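Local structure of berberine bridge enzyme-like 28 (Arabidopsis thaliana, 5D79) at residues 64-69 with 109-114; 103-108 with 521-526; 224-229 with 508-513. The protein binds FAD covalently, serves as a secreted plant oxidoreductase of the berberine bridge enzyme-like family, and is involved in adaptation to salt stress. All coordinates share one frame; numbering follows the deposited sequence.

Contact 1 of 3, residues 64-69 with 109-114; sequences SIQNPR and AGHCYE. With FAD (flavin-adenine dinucleotide), chain E.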
loop_
_atom_site.group_PDB
_atom_site.type_symbol
_atom_site.label_atom_id
_atom_site.label_comp_id
_atom_site.label_asym_id
_atom_site.label_seq_id
_atom_site.Cartn_x
_atom_site.Cartn_y
_atom_site.Cartn_z
ATOM N N SER A 64 -6.192 10.391 11.251
ATOM C CA SER A 64 -5.647 9.354 10.391
ATOM C C SER A 64 -4.731 9.905 9.310
ATOM O O SER A 64 -4.722 9.375 8.207
ATOM C CB SER A 64 -6.771 8.532 9.743
ATOM O OG SER A 64 -7.976 9.255 9.642
ATOM N N ILE A 65 -3.965 10.958 9.612
ATOM C CA ILE A 65 -2.894 11.386 8.701
ATOM C C ILE A 65 -1.632 10.609 9.046
ATOM O O ILE A 65 -0.991 10.853 10.066
ATOM C CB ILE A 65 -2.615 12.905 8.756
ATOM C CG1 ILE A 65 -3.775 13.686 8.122
ATOM C CG2 ILE A 65 -1.331 13.224 8.014
ATOM C CD1 ILE A 65 -3.601 15.204 8.102
ATOM N N GLN A 66 -1.301 9.640 8.196
ATOM C CA GLN A 66 -0.198 8.728 8.456
ATOM C C GLN A 66 1.050 9.102 7.651
ATOM O O GLN A 66 1.988 8.312 7.513
ATOM C CB GLN A 66 -0.631 7.295 8.167
ATOM C CG GLN A 66 -1.760 6.806 9.073
ATOM C CD GLN A 66 -1.336 6.573 10.533
ATOM O OE1 GLN A 66 -0.259 6.993 10.971
ATOM N NE2 GLN A 66 -2.196 5.894 11.290
ATOM N N ASN A 67 1.031 10.320 7.119
ATOM C CA ASN A 67 2.236 11.017 6.689
ATOM C C ASN A 67 2.137 12.475 7.179
ATOM O O ASN A 67 1.590 13.347 6.486
ATOM C CB ASN A 67 2.413 10.938 5.168
ATOM C CG ASN A 67 3.853 11.178 4.736
ATOM O OD1 ASN A 67 4.665 11.724 5.497
ATOM N ND2 ASN A 67 4.178 10.773 3.511
ATOM N N PRO A 68 2.642 12.728 8.401
ATOM C CA PRO A 68 2.491 13.977 9.167
ATOM C C PRO A 68 2.885 15.261 8.423
ATOM O O PRO A 68 2.325 16.335 8.709
ATOM C CB PRO A 68 3.409 13.751 10.371
ATOM C CG PRO A 68 3.374 12.281 10.570
ATOM C CD PRO A 68 3.331 11.691 9.188
ATOM N N ARG A 69 3.813 15.148 7.476
ATOM C CA ARG A 69 4.265 16.296 6.700
ATOM C C ARG A 69 3.101 16.929 5.942
ATOM O O ARG A 69 3.168 18.090 5.527
ATOM C CB ARG A 69 5.382 15.887 5.731
ATOM C CG ARG A 69 4.955 14.880 4.693
ATOM C CD ARG A 69 6.133 14.415 3.829
ATOM N NE ARG A 69 6.483 15.338 2.746
ATOM C CZ ARG A 69 6.729 14.965 1.489
ATOM N NH1 ARG A 69 7.044 15.877 0.578
ATOM N NH2 ARG A 69 6.661 13.685 1.137
ATOM N N ALA A 109 -7.728 4.669 6.054
ATOM C CA ALA A 109 -6.876 4.805 7.229
ATOM C C ALA A 109 -5.721 5.748 6.955
ATOM O O ALA A 109 -4.866 5.948 7.812
ATOM C CB ALA A 109 -6.361 3.449 7.690
ATOM N N GLY A 110 -5.685 6.305 5.747
ATOM C CA GLY A 110 -4.868 7.476 5.470
ATOM C C GLY A 110 -3.372 7.302 5.289
ATOM O O GLY A 110 -2.596 8.209 5.595
ATOM N N HIS A 111 -2.961 6.156 4.773
ATOM C CA HIS A 111 -1.552 5.920 4.507
ATOM C C HIS A 111 -1.071 6.383 3.123
ATOM O O HIS A 111 0.047 6.063 2.738
ATOM C CB HIS A 111 -1.241 4.435 4.696
ATOM C CG HIS A 111 -0.815 4.101 6.090
ATOM N ND1 HIS A 111 0.501 4.138 6.488
ATOM C CD2 HIS A 111 -1.533 3.770 7.190
ATOM C CE1 HIS A 111 0.582 3.831 7.771
ATOM N NE2 HIS A 111 -0.638 3.605 8.220
ATOM N N CYS A 112 -1.899 7.128 2.387
ATOM C CA CYS A 112 -1.528 7.587 1.044
ATOM C C CYS A 112 -0.217 8.354 1.072
ATOM O O CYS A 112 -0.081 9.357 1.770
ATOM C CB CYS A 112 -2.618 8.468 0.419
ATOM S SG CYS A 112 -2.424 8.776 -1.380
ATOM N N TYR A 113 0.735 7.871 0.286
ATOM C CA TYR A 113 2.098 8.392 0.270
ATOM C C TYR A 113 2.189 9.898 -0.019
ATOM O O TYR A 113 3.142 10.560 0.397
ATOM C CB TYR A 113 2.921 7.589 -0.743
ATOM C CG TYR A 113 3.666 6.439 -0.109
ATOM C CD1 TYR A 113 3.090 5.691 0.913
ATOM C CD2 TYR A 113 4.952 6.111 -0.522
ATOM C CE1 TYR A 113 3.781 4.643 1.512
ATOM C CE2 TYR A 113 5.654 5.060 0.062
ATOM C CZ TYR A 113 5.065 4.332 1.084
ATOM O OH TYR A 113 5.760 3.301 1.661
ATOM N N GLU A 114 1.188 10.432 -0.709
ATOM C CA GLU A 114 1.144 11.861 -1.014
ATOM C C GLU A 114 -0.050 12.553 -0.353
ATOM O O GLU A 114 -0.372 13.698 -0.680
ATOM C CB GLU A 114 1.097 12.085 -2.538
ATOM C CG GLU A 114 2.332 11.594 -3.315
ATOM C CD GLU A 114 3.508 12.585 -3.307
ATOM O OE1 GLU A 114 3.500 13.550 -2.503
ATOM O OE2 GLU A 114 4.443 12.393 -4.119
HETATM P PA FAD E . -5.761 6.101 2.308
HETATM O O1A FAD E . -4.970 7.385 2.297
HETATM O O2A FAD E . -6.969 6.163 3.214
HETATM O O5B FAD E . -6.165 5.703 0.795
HETATM C C5B FAD E . -5.214 5.751 -0.259
HETATM C C4B FAD E . -5.868 5.897 -1.640
HETATM O O4B FAD E . -6.924 4.961 -1.759
HETATM C C3B FAD E . -6.461 7.286 -1.828
HETATM O O3B FAD E . -6.324 7.723 -3.163
HETATM C C2B FAD E . -7.921 7.082 -1.464
HETATM O O2B FAD E . -8.777 8.003 -2.116
HETATM C C1B FAD E . -8.171 5.628 -1.855
HETATM N N9A FAD E . -9.193 4.940 -1.037
HETATM C C8A FAD E . -9.152 4.606 0.298
HETATM N N7A FAD E . -10.306 3.965 0.616
HETATM C C5A FAD E . -11.082 3.882 -0.492
HETATM C C6A FAD E . -12.343 3.342 -0.742
HETATM N N6A FAD E . -12.932 2.547 0.144
HETATM N N1A FAD E . -12.879 3.416 -2.013
HETATM C C2A FAD E . -12.167 4.014 -3.030
HETATM N N3A FAD E . -10.921 4.551 -2.774
HETATM C C4A FAD E . -10.386 4.488 -1.533
HETATM N N1 FAD E . 1.773 -1.138 0.756
HETATM C C2 FAD E . 2.162 -2.422 0.413
HETATM O O2 FAD E . 1.503 -3.080 -0.401
HETATM N N3 FAD E . 3.289 -2.974 1.009
HETATM C C4 FAD E . 4.034 -2.263 1.936
HETATM O O4 FAD E . 4.957 -2.826 2.527
HETATM C C4X FAD E . 3.626 -0.978 2.295
HETATM N N5 FAD E . 4.261 -0.285 3.313
HETATM C C5X FAD E . 3.656 0.839 3.855
HETATM C C6 FAD E . 4.127 1.418 5.033
HETATM C C7 FAD E . 3.511 2.554 5.562
HETATM C C7M FAD E . 4.034 3.175 6.823
HETATM C C8 FAD E . 2.385 3.095 4.937
HETATM C C8M FAD E . 1.720 4.330 5.470
HETATM C C9 FAD E . 1.917 2.520 3.761
HETATM C C9A FAD E . 2.577 1.427 3.191
HETATM N N10 FAD E . 2.137 0.871 2.000
HETATM C C10 FAD E . 2.470 -0.438 1.716
HETATM C "C1'" FAD E . 1.248 1.650 1.080
HETATM C "C2'" FAD E . -0.231 1.452 1.349
HETATM O "O2'" FAD E . -0.582 0.121 1.039
HETATM C "C3'" FAD E . -0.994 2.446 0.482
HETATM O "O3'" FAD E . -0.689 3.750 0.928
HETATM C "C4'" FAD E . -2.489 2.272 0.593
HETATM O "O4'" FAD E . -3.114 2.794 -0.550
HETATM C "C5'" FAD E . -3.000 3.073 1.770
HETATM O "O5'" FAD E . -4.306 2.644 2.076
HETATM P P FAD E . -5.086 3.425 3.239
HETATM O O1P FAD E . -6.540 3.036 3.230
HETATM O O2P FAD E . -4.458 3.157 4.584
HETATM O O3P FAD E . -4.755 4.941 2.796
HETATM O O HOH W 1 -4.146 4.655 10.013
#

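Contact 2 of 3, residues 103-108 with 521-526; sequences HVRTRS and CDEQSI. With FAD (flavin-adenine dinucleotide), chain E.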
loop_
_atom_site.group_PDB
_atom_site.type_symbol
_atom_site.label_atom_id
_atom_site.label_comp_id
_atom_site.label_asym_id
_atom_site.label_seq_id
_atom_site.Cartn_x
_atom_site.Cartn_y
_atom_site.Cartn_z
ATOM N N HIS A 103 -16.352 18.549 -4.931
ATOM C CA HIS A 103 -15.325 17.546 -5.131
ATOM C C HIS A 103 -15.089 16.805 -3.818
ATOM O O HIS A 103 -15.107 17.427 -2.764
ATOM C CB HIS A 103 -14.059 18.238 -5.623
ATOM C CG HIS A 103 -12.912 17.317 -5.860
ATOM N ND1 HIS A 103 -13.040 16.134 -6.551
ATOM C CD2 HIS A 103 -11.608 17.414 -5.512
ATOM C CE1 HIS A 103 -11.865 15.533 -6.607
ATOM N NE2 HIS A 103 -10.978 16.290 -5.985
ATOM N N VAL A 104 -14.897 15.489 -3.859
ATOM C CA VAL A 104 -14.619 14.750 -2.624
ATOM C C VAL A 104 -13.352 13.919 -2.702
ATOM O O VAL A 104 -12.846 13.641 -3.785
ATOM C CB VAL A 104 -15.769 13.799 -2.237
ATOM C CG1 VAL A 104 -17.087 14.550 -2.192
ATOM C CG2 VAL A 104 -15.841 12.628 -3.197
ATOM N N ARG A 105 -12.848 13.534 -1.533
ATOM C CA ARG A 105 -11.771 12.561 -1.423
ATOM C C ARG A 105 -12.175 11.514 -0.403
ATOM O O ARG A 105 -12.796 11.844 0.591
ATOM C CB ARG A 105 -10.463 13.230 -1.013
ATOM C CG ARG A 105 -9.875 14.138 -2.074
ATOM C CD ARG A 105 -9.495 13.369 -3.327
ATOM N NE ARG A 105 -9.162 14.276 -4.421
ATOM C CZ ARG A 105 -7.930 14.664 -4.732
ATOM N NH1 ARG A 105 -6.892 14.210 -4.040
ATOM N NH2 ARG A 105 -7.734 15.495 -5.748
ATOM N N THR A 106 -11.829 10.253 -0.649
ATOM C CA THR A 106 -12.217 9.170 0.251
ATOM C C THR A 106 -11.043 8.649 1.079
ATOM O O THR A 106 -10.028 8.218 0.531
ATOM C CB THR A 106 -12.817 7.996 -0.521
ATOM O OG1 THR A 106 -14.039 8.408 -1.126
ATOM C CG2 THR A 106 -13.096 6.830 0.416
ATOM N N ARG A 107 -11.187 8.674 2.400
ATOM C CA ARG A 107 -10.126 8.185 3.268
ATOM C C ARG A 107 -10.547 6.940 4.038
ATOM O O ARG A 107 -11.620 6.909 4.633
ATOM C CB ARG A 107 -9.686 9.273 4.251
ATOM C CG ARG A 107 -8.514 8.849 5.113
ATOM C CD ARG A 107 -7.822 10.015 5.772
ATOM N NE ARG A 107 -8.625 10.595 6.836
ATOM C CZ ARG A 107 -8.279 11.672 7.526
ATOM N NH1 ARG A 107 -7.140 12.294 7.250
ATOM N NH2 ARG A 107 -9.074 12.121 8.492
ATOM N N SER A 108 -9.696 5.912 4.018
ATOM C CA SER A 108 -9.874 4.751 4.893
ATOM C C SER A 108 -9.029 4.904 6.154
ATOM O O SER A 108 -9.548 5.234 7.205
ATOM C CB SER A 108 -9.520 3.450 4.174
ATOM O OG SER A 108 -10.408 3.212 3.099
ATOM N N CYS A 521 -11.972 11.753 -9.271
ATOM C CA CYS A 521 -10.691 12.169 -9.827
ATOM C C CYS A 521 -9.783 12.785 -8.763
ATOM O O CYS A 521 -10.247 13.490 -7.873
ATOM C CB CYS A 521 -10.898 13.167 -10.983
ATOM S SG CYS A 521 -11.404 14.875 -10.526
ATOM N N ASP A 522 -8.488 12.490 -8.853
ATOM C CA ASP A 522 -7.468 13.199 -8.082
ATOM C C ASP A 522 -6.348 13.632 -9.025
ATOM O O ASP A 522 -6.538 13.682 -10.246
ATOM C CB ASP A 522 -6.920 12.347 -6.918
ATOM C CG ASP A 522 -6.553 10.927 -7.320
ATOM O OD1 ASP A 522 -6.038 10.699 -8.424
ATOM O OD2 ASP A 522 -6.762 10.016 -6.503
ATOM N N GLU A 523 -5.178 13.925 -8.470
ATOM C CA GLU A 523 -4.075 14.458 -9.265
ATOM C C GLU A 523 -3.375 13.430 -10.187
ATOM O O GLU A 523 -2.580 13.813 -11.052
ATOM C CB GLU A 523 -3.054 15.102 -8.325
ATOM C CG GLU A 523 -3.520 16.420 -7.676
ATOM C CD GLU A 523 -4.576 16.238 -6.586
ATOM O OE1 GLU A 523 -4.703 15.114 -6.050
ATOM O OE2 GLU A 523 -5.274 17.228 -6.269
ATOM N N GLN A 524 -3.675 12.143 -10.004
ATOM C CA GLN A 524 -3.098 11.071 -10.822
ATOM C C GLN A 524 -4.141 10.025 -11.282
ATOM O O GLN A 524 -3.787 8.925 -11.730
ATOM C CB GLN A 524 -1.978 10.363 -10.051
ATOM C CG GLN A 524 -0.609 11.006 -10.161
ATOM C CD GLN A 524 0.499 10.127 -9.588
ATOM O OE1 GLN A 524 0.236 9.210 -8.804
ATOM N NE2 GLN A 524 1.743 10.396 -9.984
ATOM N N SER A 525 -5.421 10.361 -11.181
ATOM C CA SER A 525 -6.473 9.391 -11.481
ATOM C C SER A 525 -6.475 8.959 -12.960
ATOM O O SER A 525 -5.926 9.646 -13.834
ATOM C CB SER A 525 -7.845 9.956 -11.083
ATOM O OG SER A 525 -8.134 11.149 -11.786
ATOM N N ILE A 526 -7.081 7.800 -13.215
ATOM C CA ILE A 526 -7.214 7.259 -14.560
ATOM C C ILE A 526 -8.108 8.182 -15.372
ATOM O O ILE A 526 -9.195 8.542 -14.909
ATOM C CB ILE A 526 -7.812 5.830 -14.528
ATOM C CG1 ILE A 526 -6.924 4.874 -13.716
ATOM C CG2 ILE A 526 -8.061 5.298 -15.936
ATOM C CD1 ILE A 526 -5.551 4.628 -14.309
HETATM P PA FAD E . -5.761 6.101 2.308
HETATM O O1A FAD E . -4.970 7.385 2.297
HETATM O O2A FAD E . -6.969 6.163 3.214
HETATM O O5B FAD E . -6.165 5.703 0.795
HETATM C C5B FAD E . -5.214 5.751 -0.259
HETATM C C4B FAD E . -5.868 5.897 -1.640
HETATM O O4B FAD E . -6.924 4.961 -1.759
HETATM C C3B FAD E . -6.461 7.286 -1.828
HETATM O O3B FAD E . -6.324 7.723 -3.163
HETATM C C2B FAD E . -7.921 7.082 -1.464
HETATM O O2B FAD E . -8.777 8.003 -2.116
HETATM C C1B FAD E . -8.171 5.628 -1.855
HETATM N N9A FAD E . -9.193 4.940 -1.037
HETATM C C8A FAD E . -9.152 4.606 0.298
HETATM N N7A FAD E . -10.306 3.965 0.616
HETATM C C5A FAD E . -11.082 3.882 -0.492
HETATM C C6A FAD E . -12.343 3.342 -0.742
HETATM N N6A FAD E . -12.932 2.547 0.144
HETATM N N1A FAD E . -12.879 3.416 -2.013
HETATM C C2A FAD E . -12.167 4.014 -3.030
HETATM N N3A FAD E . -10.921 4.551 -2.774
HETATM C C4A FAD E . -10.386 4.488 -1.533
HETATM N N1 FAD E . 1.773 -1.138 0.756
HETATM C C2 FAD E . 2.162 -2.422 0.413
HETATM O O2 FAD E . 1.503 -3.080 -0.401
HETATM N N3 FAD E . 3.289 -2.974 1.009
HETATM C C4 FAD E . 4.034 -2.263 1.936
HETATM O O4 FAD E . 4.957 -2.826 2.527
HETATM C C4X FAD E . 3.626 -0.978 2.295
HETATM N N5 FAD E . 4.261 -0.285 3.313
HETATM C C5X FAD E . 3.656 0.839 3.855
HETATM C C6 FAD E . 4.127 1.418 5.033
HETATM C C7 FAD E . 3.511 2.554 5.562
HETATM C C7M FAD E . 4.034 3.175 6.823
HETATM C C8 FAD E . 2.385 3.095 4.937
HETATM C C8M FAD E . 1.720 4.330 5.470
HETATM C C9 FAD E . 1.917 2.520 3.761
HETATM C C9A FAD E . 2.577 1.427 3.191
HETATM N N10 FAD E . 2.137 0.871 2.000
HETATM C C10 FAD E . 2.470 -0.438 1.716
HETATM C "C1'" FAD E . 1.248 1.650 1.080
HETATM C "C2'" FAD E . -0.231 1.452 1.349
HETATM O "O2'" FAD E . -0.582 0.121 1.039
HETATM C "C3'" FAD E . -0.994 2.446 0.482
HETATM O "O3'" FAD E . -0.689 3.750 0.928
HETATM C "C4'" FAD E . -2.489 2.272 0.593
HETATM O "O4'" FAD E . -3.114 2.794 -0.550
HETATM C "C5'" FAD E . -3.000 3.073 1.770
HETATM O "O5'" FAD E . -4.306 2.644 2.076
HETATM P P FAD E . -5.086 3.425 3.239
HETATM O O1P FAD E . -6.540 3.036 3.230
HETATM O O2P FAD E . -4.458 3.157 4.584
HETATM O O3P FAD E . -4.755 4.941 2.796
HETATM O O HOH W 2 -12.814 12.533 -6.435
#

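Contact 3 of 3, residues 224-229 with 508-513; sequences YFWAIR and VRVKTR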
loop_
_atom_site.group_PDB
_atom_site.type_symbol
_atom_site.label_atom_id
_atom_site.label_comp_id
_atom_site.label_asym_id
_atom_site.label_seq_id
_atom_site.Cartn_x
_atom_site.Cartn_y
_atom_site.Cartn_z
ATOM N N TYR A 224 -15.745 -3.633 -13.964
ATOM C CA TYR A 224 -15.717 -2.829 -12.758
ATOM C C TYR A 224 -14.972 -3.591 -11.657
ATOM O O TYR A 224 -14.078 -3.040 -11.001
ATOM C CB TYR A 224 -17.148 -2.483 -12.328
ATOM C CG TYR A 224 -17.331 -1.164 -11.588
ATOM C CD1 TYR A 224 -16.323 -0.624 -10.775
ATOM C CD2 TYR A 224 -18.530 -0.465 -11.695
ATOM C CE1 TYR A 224 -16.518 0.576 -10.104
ATOM C CE2 TYR A 224 -18.731 0.724 -11.032
ATOM C CZ TYR A 224 -17.732 1.243 -10.236
ATOM O OH TYR A 224 -17.979 2.438 -9.594
ATOM N N PHE A 225 -15.343 -4.861 -11.470
ATOM C CA PHE A 225 -14.740 -5.719 -10.444
ATOM C C PHE A 225 -13.231 -5.875 -10.628
ATOM O O PHE A 225 -12.473 -6.070 -9.679
ATOM C CB PHE A 225 -15.401 -7.100 -10.442
ATOM C CG PHE A 225 -14.966 -7.969 -9.293
ATOM C CD1 PHE A 225 -15.343 -7.657 -7.993
ATOM C CD2 PHE A 225 -14.172 -9.084 -9.506
ATOM C CE1 PHE A 225 -14.928 -8.440 -6.927
ATOM C CE2 PHE A 225 -13.757 -9.870 -8.449
ATOM C CZ PHE A 225 -14.135 -9.550 -7.157
ATOM N N TRP A 226 -12.797 -5.789 -11.870
ATOM C CA TRP A 226 -11.390 -5.923 -12.183
ATOM C C TRP A 226 -10.665 -4.637 -11.785
ATOM O O TRP A 226 -9.660 -4.671 -11.069
ATOM C CB TRP A 226 -11.239 -6.256 -13.677
ATOM C CG TRP A 226 -9.855 -6.292 -14.229
ATOM C CD1 TRP A 226 -9.022 -7.371 -14.289
ATOM C CD2 TRP A 226 -9.156 -5.208 -14.851
ATOM N NE1 TRP A 226 -7.837 -7.018 -14.885
ATOM C CE2 TRP A 226 -7.897 -5.694 -15.242
ATOM C CE3 TRP A 226 -9.467 -3.869 -15.101
ATOM C CZ2 TRP A 226 -6.952 -4.886 -15.874
ATOM C CZ3 TRP A 226 -8.534 -3.075 -15.727
ATOM C CH2 TRP A 226 -7.294 -3.580 -16.106
ATOM N N ALA A 227 -11.217 -3.504 -12.207
ATOM C CA ALA A 227 -10.569 -2.209 -12.030
ATOM C C ALA A 227 -10.327 -1.860 -10.565
ATOM O O ALA A 227 -9.294 -1.283 -10.228
ATOM C CB ALA A 227 -11.392 -1.122 -12.694
ATOM N N ILE A 228 -11.268 -2.213 -9.695
ATOM C CA ILE A 228 -11.141 -1.855 -8.283
ATOM C C ILE A 228 -10.095 -2.706 -7.565
ATOM O O ILE A 228 -9.659 -2.357 -6.471
ATOM C CB ILE A 228 -12.500 -1.965 -7.524
ATOM C CG1 ILE A 228 -13.077 -3.380 -7.617
ATOM C CG2 ILE A 228 -13.495 -0.969 -8.071
ATOM C CD1 ILE A 228 -14.343 -3.572 -6.807
ATOM N N ARG A 229 -9.678 -3.812 -8.180
ATOM C CA ARG A 229 -8.715 -4.704 -7.538
ATOM C C ARG A 229 -7.282 -4.466 -8.006
ATOM O O ARG A 229 -6.606 -5.404 -8.452
ATOM C CB ARG A 229 -9.095 -6.166 -7.774
ATOM C CG ARG A 229 -10.344 -6.608 -7.021
ATOM C CD ARG A 229 -10.662 -8.063 -7.341
ATOM N NE ARG A 229 -11.086 -8.218 -8.734
ATOM C CZ ARG A 229 -10.740 -9.230 -9.520
ATOM N NH1 ARG A 229 -9.956 -10.194 -9.061
ATOM N NH2 ARG A 229 -11.182 -9.274 -10.765
ATOM N N VAL A 508 -8.804 2.645 -18.488
ATOM C CA VAL A 508 -9.397 3.835 -19.108
ATOM C C VAL A 508 -10.744 3.513 -19.752
ATOM O O VAL A 508 -11.689 4.300 -19.657
ATOM C CB VAL A 508 -8.440 4.452 -20.163
ATOM C CG1 VAL A 508 -9.199 5.253 -21.205
ATOM C CG2 VAL A 508 -7.401 5.329 -19.483
ATOM N N ARG A 509 -10.839 2.348 -20.386
ATOM C CA ARG A 509 -12.115 1.904 -20.937
ATOM C C ARG A 509 -13.124 1.697 -19.804
ATOM O O ARG A 509 -14.245 2.218 -19.852
ATOM C CB ARG A 509 -11.950 0.618 -21.754
ATOM C CG ARG A 509 -10.999 0.730 -22.952
ATOM C CD ARG A 509 -11.271 1.952 -23.822
ATOM N NE ARG A 509 -10.619 1.854 -25.133
ATOM C CZ ARG A 509 -9.408 2.325 -25.415
ATOM N NH1 ARG A 509 -8.693 2.939 -24.479
ATOM N NH2 ARG A 509 -8.910 2.182 -26.635
ATOM N N VAL A 510 -12.719 0.955 -18.779
ATOM C CA VAL A 510 -13.598 0.716 -17.635
ATOM C C VAL A 510 -13.981 2.054 -16.998
ATOM O O VAL A 510 -15.156 2.305 -16.728
ATOM C CB VAL A 510 -12.946 -0.221 -16.585
ATOM C CG1 VAL A 510 -13.856 -0.379 -15.383
ATOM C CG2 VAL A 510 -12.643 -1.581 -17.191
ATOM N N LYS A 511 -12.990 2.924 -16.810
ATOM C CA LYS A 511 -13.223 4.264 -16.265
ATOM C C LYS A 511 -14.272 5.042 -17.063
ATOM O O LYS A 511 -15.121 5.729 -16.495
ATOM C CB LYS A 511 -11.909 5.049 -16.225
ATOM C CG LYS A 511 -12.047 6.536 -15.951
ATOM C CD LYS A 511 -12.523 6.843 -14.542
ATOM C CE LYS A 511 -12.425 8.345 -14.278
ATOM N NZ LYS A 511 -13.009 8.805 -12.987
ATOM N N THR A 512 -14.224 4.919 -18.381
ATOM C CA THR A 512 -15.133 5.671 -19.230
ATOM C C THR A 512 -16.566 5.152 -19.122
ATOM O O THR A 512 -17.515 5.931 -19.179
ATOM C CB THR A 512 -14.657 5.655 -20.690
ATOM O OG1 THR A 512 -13.332 6.199 -20.740
ATOM C CG2 THR A 512 -15.576 6.500 -21.586
ATOM N N ARG A 513 -16.737 3.854 -18.920
ATOM C CA ARG A 513 -18.090 3.317 -18.776
ATOM C C ARG A 513 -18.672 3.639 -17.408
ATOM O O ARG A 513 -19.767 4.184 -17.313
ATOM C CB ARG A 513 -18.117 1.800 -18.998
ATOM C CG ARG A 513 -19.517 1.198 -18.972
ATOM C CD ARG A 513 -19.490 -0.312 -19.158
ATOM N NE ARG A 513 -18.880 -1.012 -18.028
ATOM C CZ ARG A 513 -19.563 -1.516 -17.003
ATOM N NH1 ARG A 513 -20.894 -1.394 -16.968
ATOM N NH2 ARG A 513 -18.920 -2.138 -16.011
#

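Contact 1 of 3, residues 64-69 with 109-114
Q66 crosses one face of the H111 imidazole, its CB 3.6 Å from the ring centroid and almost on the ring normal, a CH-pi contact. With CG anti to the carbonyl carbon and the chain bent at chi2 (-71°), the methylenes follow the ring face, and CG comes within 3.5 Å of H111 NE2. The amide plane is turned only 21° from the imidazole. Beyond the ring, Q66 OE1 and NE2 are held by T361 N and E359 O, while a water bridges NE2 to A109 O. The imidazole is fixed at its edge as well: H111 ND1 is bonded covalently to FAD C8M, and T176 OG1 pairs with NE2. The geometry is consistent with Q66 restricting the tilt of the imidazole that carries the covalent flavin linkage. The backbones join through Q66 N, which donates to G110 O (3.2 Å). A beta carbon on G110 would run into S64 O; its CA-H instead points at that oxygen. N67 ND2 adds a weak bond to Y113 O, its OD1 being taken by F365 N. Both segments are loops, one after helix 58-63 and the other after strand 103-107; R107 of that strand packs against S64 and I65, while strand 363-372 covers N67 and P68 through S364.

Contact 2 of 3, residues 103-108 with 521-526
R105 reaches E523 end-on, two guanidinium nitrogens gripping two carboxylate oxygens in a salt bridge. NH1 meets the syn lone pair of E523 OE1 at 3.1 Å, close to the guanidinium plane. NH2 donates to OE2 at 3.1 Å, on the syn side but 35° out of the carboxylate plane, so the two groups are twisted rather than coplanar. Each partner has further company: R105 NH1 also pairs with L116 O, NH2 makes a weak bond to H103 NE2, and E523 OE2 accepts from Y121 N. D522 lies across one guanidinium face, its CB 3.3 Å from R105 CZ. Its CG takes the crowded position between backbone N and carbonyl carbon (chi1 47°), which turns the carboxylate away from the arginine. There OD2 is matched by S234 OG, and OD1 receives Q524 N at 3.2 Å, closing an Asx turn. A water links V104 O to C521 N. An alanine in place of R105 would probably leave the E523 carboxylate without its counter-charge and open a gap beside D522 CB. Near the end of the strand and just past it, T106 O accepts from FAD O2B (2.9 Å), and S108 OG bonds to FAD N7A at 2.6 Å, with T149 O as a second partner. Strand 103-107, at the edge of its sheet beside 125-129, belongs to the FAD-binding PCMH-type region; here it borders the adenosine end of FAD and meets a loop of the berberine-like C-terminal region.

Contact 3 of 3, residues 224-229 with 508-513
W226 offers its indole obliquely to V510, whose CG2 stands 4.4 Å from W226 CE3, neither stacked on the ring nor in its plane. The indole has other partners too: R506 makes a cation-pi contact with it, and NE1 donates to Y413 O. A second flat group, the guanidinium of R513, turns its edge to the start of the segment 224-229, with NH2 4.1 Å from both Y224 N and Y224 CB. That approach is packing, not bonding; NH2 instead has a weak hydrogen bond to M220 O. Internal to the segment 224-229, the F225 ring carries R229 NE over one face. The hub of the contact is V510. With CG1 anti to the backbone N (chi1 177°), its two methyls spread apart: CG1 packs on A227 CB at 3.7 Å and lies 4.0 Å from Y224 N, while CG2 serves the indole. Y224 is held at its far end, where OH pairs with F236 O. Among the neighbours, L507 touches W226 and A227, and V514 touches Y224, lengthening the apolar strip on helix 504-514. The example illustrates cohesion without polar bonds: the two segments share neither a hydrogen bond nor a salt bridge, so helices 222-227 and 504-514 are joined here by van der Waals packing of V510 on A227, Y224 and, more distantly, the W226 indole, with R513 at the margin, the polar ends of Y224 and W226 being bonded to F236 O and Y413 O, outside the contact.

Contacts 1 and 2 are interleaved along the chain, whereas contact 3 is nested within the long loop that contact 2 closes. Their centres are 14 Å apart for contacts 1 and 2 and 15 Å for contacts 2 and 3, but 26 Å for contacts 1 and 3. Strand 103-107 and the loop after it tie the first two, and both contacts reach FAD. I526 ties the last two, packing on V508 and K511 of helix 504-514. The C-terminal region thus meets the PCMH-type region at two places, once beside the strand that borders the cofactor and once on helix 222-227.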